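Local coordinates for fuculose-1-phosphate aldolase (Glaciozyma antarctica, PDB 4XXF), which is a zinc-containing member of the class II aldolase and adducin family, with an AraD-like fold, and assembles from four copies of one chain, at residues F57-F62 and R92-A97; D139-Y144 and A225-E230. All blocks are in the same frame, centred on the assembly; numbering follows the deposited sequence.

Contact 1: residues F57-F62 and R92-A97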
loop_
_atom_site.group_PDB
_atom_site.type_symbol
_atom_site.label_atom_id
_atom_site.label_comp_id
_atom_site.label_asym_id
_atom_site.label_seq_id
_atom_site.Cartn_x
_atom_site.Cartn_y
_atom_site.Cartn_z
ATOM N N PHE A 57 35.192 0.714 5.362
ATOM C CA PHE A 57 33.749 0.491 5.423
ATOM C C PHE A 57 33.218 -0.069 4.122
ATOM O O PHE A 57 33.627 0.361 3.039
ATOM C CB PHE A 57 33.042 1.804 5.758
ATOM C CG PHE A 57 33.583 2.452 6.985
ATOM C CD1 PHE A 57 34.656 3.332 6.916
ATOM C CD2 PHE A 57 33.056 2.132 8.222
ATOM C CE1 PHE A 57 35.178 3.894 8.063
ATOM C CE2 PHE A 57 33.573 2.688 9.369
ATOM C CZ PHE A 57 34.639 3.568 9.298
ATOM N N TRP A 58 32.296 -1.018 4.228
ATOM C CA TRP A 58 31.541 -1.507 3.078
ATOM C C TRP A 58 30.264 -0.690 2.944
ATOM O O TRP A 58 29.630 -0.347 3.945
ATOM C CB TRP A 58 31.231 -3.002 3.228
ATOM C CG TRP A 58 32.480 -3.820 3.203
ATOM C CD1 TRP A 58 33.209 -4.237 4.281
ATOM C CD2 TRP A 58 33.178 -4.282 2.040
ATOM N NE1 TRP A 58 34.317 -4.943 3.861
ATOM C CE2 TRP A 58 34.319 -4.985 2.491
ATOM C CE3 TRP A 58 32.949 -4.173 0.662
ATOM C CZ2 TRP A 58 35.233 -5.571 1.609
ATOM C CZ3 TRP A 58 33.863 -4.759 -0.214
ATOM C CH2 TRP A 58 34.986 -5.449 0.267
ATOM N N VAL A 59 29.904 -0.358 1.708
ATOM C CA VAL A 59 28.768 0.520 1.464
ATOM C C VAL A 59 28.172 0.192 0.104
ATOM O O VAL A 59 28.842 -0.366 -0.769
ATOM C CB VAL A 59 29.199 2.020 1.548
ATOM C CG1 VAL A 59 30.196 2.348 0.468
ATOM C CG2 VAL A 59 28.007 2.976 1.480
ATOM N N ASN A 60 26.898 0.521 -0.069
ATOM C CA ASN A 60 26.268 0.439 -1.382
ATOM C C ASN A 60 26.870 1.442 -2.360
ATOM O O ASN A 60 27.218 2.558 -1.971
ATOM C CB ASN A 60 24.765 0.670 -1.247
ATOM C CG ASN A 60 24.432 1.967 -0.541
ATOM O OD1 ASN A 60 24.751 2.163 0.637
ATOM N ND2 ASN A 60 23.765 2.866 -1.258
ATOM N N PRO A 61 27.037 1.032 -3.631
ATOM C CA PRO A 61 27.606 1.928 -4.641
ATOM C C PRO A 61 26.559 2.917 -5.145
ATOM O O PRO A 61 25.385 2.566 -5.270
ATOM C CB PRO A 61 28.054 0.973 -5.744
ATOM C CG PRO A 61 27.074 -0.168 -5.647
ATOM C CD PRO A 61 26.806 -0.327 -4.164
ATOM N N PHE A 62 26.981 4.137 -5.422
ATOM C CA PHE A 62 26.071 5.225 -5.758
ATOM C C PHE A 62 25.250 4.926 -7.009
ATOM O O PHE A 62 25.796 4.609 -8.057
ATOM C CB PHE A 62 26.896 6.508 -5.943
ATOM C CG PHE A 62 26.119 7.802 -5.808
ATOM C CD1 PHE A 62 24.877 7.869 -5.191
ATOM C CD2 PHE A 62 26.678 8.976 -6.296
ATOM C CE1 PHE A 62 24.209 9.085 -5.076
ATOM C CE2 PHE A 62 26.018 10.183 -6.181
ATOM C CZ PHE A 62 24.778 10.234 -5.576
ATOM N N ARG A 92 32.203 1.883 -9.345
ATOM C CA ARG A 92 33.035 1.920 -8.152
ATOM C C ARG A 92 33.063 3.354 -7.653
ATOM O O ARG A 92 34.094 4.029 -7.666
ATOM C CB ARG A 92 34.427 1.370 -8.455
ATOM C CG ARG A 92 34.372 -0.134 -8.650
ATOM C CD ARG A 92 35.631 -0.735 -9.226
ATOM N NE ARG A 92 35.470 -2.184 -9.275
ATOM C CZ ARG A 92 35.978 -2.974 -10.209
ATOM N NH1 ARG A 92 36.709 -2.466 -11.193
ATOM N NH2 ARG A 92 35.757 -4.282 -10.153
ATOM N N ILE A 93 31.884 3.794 -7.218
ATOM C CA ILE A 93 31.664 5.174 -6.812
ATOM C C ILE A 93 30.810 5.241 -5.562
ATOM O O ILE A 93 29.885 4.452 -5.377
ATOM C CB ILE A 93 30.986 6.006 -7.929
ATOM C CG1 ILE A 93 29.715 5.312 -8.429
ATOM C CG2 ILE A 93 31.949 6.252 -9.074
ATOM C CD1 ILE A 93 28.864 6.191 -9.330
ATOM N N VAL A 94 31.138 6.185 -4.690
ATOM C CA VAL A 94 30.398 6.394 -3.458
ATOM C C VAL A 94 29.766 7.783 -3.488
ATOM O O VAL A 94 30.327 8.718 -4.057
ATOM C CB VAL A 94 31.313 6.232 -2.205
ATOM C CG1 VAL A 94 32.336 7.372 -2.106
ATOM C CG2 VAL A 94 30.488 6.135 -0.930
ATOM N N ASN A 95 28.573 7.905 -2.916
ATOM C CA ASN A 95 27.996 9.215 -2.651
ATOM C C ASN A 95 28.785 9.838 -1.492
ATOM O O ASN A 95 28.620 9.435 -0.343
ATOM C CB ASN A 95 26.502 9.062 -2.343
ATOM C CG ASN A 95 25.875 10.302 -1.714
ATOM O OD1 ASN A 95 26.443 11.393 -1.720
ATOM N ND2 ASN A 95 24.676 10.127 -1.173
ATOM N N LEU A 96 29.657 10.800 -1.791
ATOM C CA LEU A 96 30.645 11.242 -0.801
ATOM C C LEU A 96 30.024 11.976 0.381
ATOM O O LEU A 96 30.308 11.645 1.531
ATOM C CB LEU A 96 31.716 12.133 -1.449
ATOM C CG LEU A 96 32.872 12.532 -0.518
ATOM C CD1 LEU A 96 33.653 11.305 -0.053
ATOM C CD2 LEU A 96 33.808 13.542 -1.174
ATOM N N ALA A 97 29.187 12.970 0.104
ATOM C CA ALA A 97 28.607 13.783 1.167
ATOM C C ALA A 97 27.858 12.899 2.152
ATOM O O ALA A 97 28.031 13.012 3.369
ATOM C CB ALA A 97 27.683 14.845 0.589
HETATM O O HOH W 1 27.037 5.331 -2.206
#
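Phe62 N donates to Ile93 O over 2.9 Å, a backbone bond that ties the loop leaving strand 56-59 to the loop leading into helix 96-108. Ile93 O also receives a CA-H...O contact from Pro61 CA. Phe62 is the residue most covered by the other segment. Its CG, anti to the backbone N (chi1 -159°), is 3.7 Å from Asn95 CB, and the ring lies against that residue: Asn95 CB stands above the centre of one face, 3.5 Å from the ring centroid and 12° off the normal, a CH-pi contact. The carboxamide lies by the CE1-CZ side of the ring, with Asn95 CG 3.9 Å from Phe62 CE1, and its plane is only 22° from that of the phenyl, so the two flat groups are stacked. Asn95 is also the N-cap of helix 96-108, its OD1 accepting a weak hydrogen bond from Gly98 N. In one of its two conformers Ile93 puts CD1 3.9 Å from Phe62 CB.

In this AraD-like domain the strand belongs to the mixed central sheet, between strands 45-49 and 75-78, and the contact joins the segment after the strand to the one before helix 96-108. Val59 CG1 meets Val94 CG2 at 4.0 Å, the two side chains crossing at about a right angle, and both valines also touch Ile75. A water extends the backbone link, donating to Asn60 O at 2.8 Å and accepting from Asn95 N at 3.1 Å. The Phe62 ring further meets Phe239 of the second subunit edge-to-face, while Ile93 packs on Gly1 of that subunit.

Contact 2: residues D139-Y144 and A225-E230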
loop_
_atom_site.group_PDB
_atom_site.type_symbol
_atom_site.label_atom_id
_atom_site.label_comp_id
_atom_site.label_asym_id
_atom_site.label_seq_id
_atom_site.Cartn_x
_atom_site.Cartn_y
_atom_site.Cartn_z
ATOM N N ASP A 139 5.860 -0.117 21.185
ATOM C CA ASP A 139 6.977 -0.187 20.241
ATOM C C ASP A 139 7.866 1.058 20.290
ATOM O O ASP A 139 9.101 0.964 20.209
ATOM C CB ASP A 139 6.444 -0.387 18.814
ATOM C CG ASP A 139 5.724 -1.730 18.626
ATOM O OD1 ASP A 139 6.153 -2.755 19.197
ATOM O OD2 ASP A 139 4.720 -1.771 17.889
ATOM N N SER A 140 7.245 2.232 20.410
ATOM C CA SER A 140 8.002 3.483 20.473
ATOM C C SER A 140 8.919 3.569 21.688
ATOM O O SER A 140 9.854 4.365 21.700
ATOM C CB SER A 140 7.056 4.687 20.467
ATOM O OG SER A 140 6.432 4.874 21.717
ATOM N N CYS A 141 8.659 2.761 22.710
ATOM C CA CYS A 141 9.481 2.817 23.910
ATOM C C CYS A 141 10.904 2.337 23.653
ATOM O O CYS A 141 11.776 2.562 24.486
ATOM C CB CYS A 141 8.850 2.001 25.028
ATOM S SG CYS A 141 7.314 2.714 25.672
ATOM N N ALA A 142 11.152 1.696 22.510
ATOM C CA ALA A 142 12.522 1.378 22.121
ATOM C C ALA A 142 13.358 2.654 21.970
ATOM O O ALA A 142 14.595 2.606 22.015
ATOM C CB ALA A 142 12.530 0.578 20.821
ATOM N N PHE A 143 12.679 3.789 21.800
ATOM C CA PHE A 143 13.329 5.083 21.576
ATOM C C PHE A 143 13.224 6.035 22.753
ATOM O O PHE A 143 13.681 7.181 22.667
ATOM C CB PHE A 143 12.737 5.754 20.339
ATOM C CG PHE A 143 12.902 4.935 19.099
ATOM C CD1 PHE A 143 14.131 4.847 18.473
ATOM C CD2 PHE A 143 11.843 4.205 18.591
ATOM C CE1 PHE A 143 14.290 4.061 17.349
ATOM C CE2 PHE A 143 11.997 3.419 17.463
ATOM C CZ PHE A 143 13.220 3.337 16.847
ATOM N N TYR A 144 12.636 5.575 23.850
ATOM C CA TYR A 144 12.486 6.416 25.035
ATOM C C TYR A 144 13.833 6.924 25.528
ATOM O O TYR A 144 14.715 6.143 25.856
ATOM C CB TYR A 144 11.770 5.640 26.138
ATOM C CG TYR A 144 11.761 6.350 27.462
ATOM C CD1 TYR A 144 10.966 7.470 27.660
ATOM C CD2 TYR A 144 12.559 5.916 28.499
ATOM C CE1 TYR A 144 10.959 8.132 28.864
ATOM C CE2 TYR A 144 12.556 6.567 29.707
ATOM C CZ TYR A 144 11.757 7.671 29.876
ATOM O OH TYR A 144 11.768 8.317 31.093
ATOM N N ALA A 225 10.045 3.771 30.593
ATOM C CA ALA A 225 11.366 3.340 31.047
ATOM C C ALA A 225 11.413 1.828 31.222
ATOM O O ALA A 225 12.387 1.180 30.863
ATOM C CB ALA A 225 11.731 4.043 32.361
ATOM N N PHE A 226 10.349 1.271 31.783
ATOM C CA PHE A 226 10.270 -0.170 31.984
ATOM C C PHE A 226 10.355 -0.910 30.651
ATOM O O PHE A 226 11.109 -1.876 30.500
ATOM C CB PHE A 226 8.972 -0.526 32.714
ATOM C CG PHE A 226 8.776 -2.000 32.906
ATOM C CD1 PHE A 226 9.324 -2.642 33.999
ATOM C CD2 PHE A 226 8.047 -2.744 31.991
ATOM C CE1 PHE A 226 9.149 -4.001 34.184
ATOM C CE2 PHE A 226 7.867 -4.105 32.170
ATOM C CZ PHE A 226 8.417 -4.732 33.265
ATOM N N THR A 227 9.589 -0.434 29.676
ATOM C CA THR A 227 9.535 -1.084 28.377
ATOM C C THR A 227 10.854 -0.902 27.607
ATOM O O THR A 227 11.287 -1.812 26.893
ATOM C CB THR A 227 8.331 -0.556 27.569
ATOM O OG1 THR A 227 7.134 -0.744 28.336
ATOM C CG2 THR A 227 8.181 -1.314 26.262
ATOM N N PHE A 228 11.509 0.245 27.773
ATOM C CA PHE A 228 12.804 0.469 27.141
ATOM C C PHE A 228 13.833 -0.578 27.575
ATOM O O PHE A 228 14.675 -0.998 26.771
ATOM C CB PHE A 228 13.329 1.874 27.454
ATOM C CG PHE A 228 14.691 2.155 26.874
ATOM C CD1 PHE A 228 14.825 2.666 25.592
ATOM C CD2 PHE A 228 15.844 1.895 27.603
ATOM C CE1 PHE A 228 16.079 2.923 25.055
ATOM C CE2 PHE A 228 17.104 2.149 27.069
ATOM C CZ PHE A 228 17.218 2.661 25.789
ATOM N N LYS A 229 13.789 -0.982 28.844
ATOM C CA LYS A 229 14.722 -2.000 29.325
ATOM C C LYS A 229 14.569 -3.293 28.525
ATOM O O LYS A 229 15.538 -4.025 28.315
ATOM C CB LYS A 229 14.507 -2.281 30.815
ATOM C CG LYS A 229 15.593 -3.148 31.427
ATOM C CD LYS A 229 15.381 -3.345 32.922
ATOM C CE LYS A 229 16.531 -4.125 33.546
ATOM N NZ LYS A 229 16.323 -4.383 35.002
ATOM N N GLU A 230 13.353 -3.554 28.057
ATOM C CA GLU A 230 13.055 -4.785 27.329
ATOM C C GLU A 230 13.282 -4.681 25.817
ATOM O O GLU A 230 13.669 -5.658 25.181
ATOM C CB GLU A 230 11.604 -5.206 27.599
ATOM C CG GLU A 230 11.145 -5.028 29.059
ATOM C CD GLU A 230 11.770 -6.022 30.038
ATOM O OE1 GLU A 230 13.009 -6.198 30.041
ATOM O OE2 GLU A 230 11.011 -6.626 30.827
#
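The Phe228 ring presents its edge to the backbone of 139-144, where its weakly polar aromatic C-H groups meet carbonyl oxygens: Cys141 O lies in the ring plane, 3.2 Å from Phe228 CD1, and Ala142 O is also at the edge, 3.4 Å from Phe228 CE1, whereas Tyr144 O approaches obliquely. One face of the Tyr144 ring carries Ala225 N, 3.8 Å above the plane and displaced toward the rim. A 3-10 turn, 139-143, here packs against helix 221-231. Its short repeat appears in bonds such as Phe143 N to Ser140 O. Phe228 CG, anti to the backbone N (chi1 178°), is 3.8 Å from Cys141 O. Ala142 O has a stronger partner in Lys174 NZ, and Tyr144 OH bonds Glu221 OE1 on the same helix that its ring covers. Asp139 forms a salt bridge with Lys124 of the third subunit and a hydrogen bond with the zinc ligand His119 of that subunit. Thr227 turns its methyl to the turn, its OG1 bonding Gln223 O; Thr227 CG2 rests 3.6 Å from Cys141 CB.

In the fold
The two contacts lie on opposite sides of the chain's centre, their own centres 33 Å apart and their nearest atoms about 20 Å apart. Both are partly buried, and they share no helix or strand. Contact 1 joins the end of a sheet strand to the start of a helix through a backbone hydrogen bond, a water and a stacked ring; contact 2 packs a 3-10 turn on a helix through apolar side chains and carbonyl oxygens at a ring edge. Each also reaches a different neighbour of the tetramer, 57-62 and 92-97 the second subunit by an edge-to-face ring pair and van der Waals packing, 139-144 the third by charged and polar bonds.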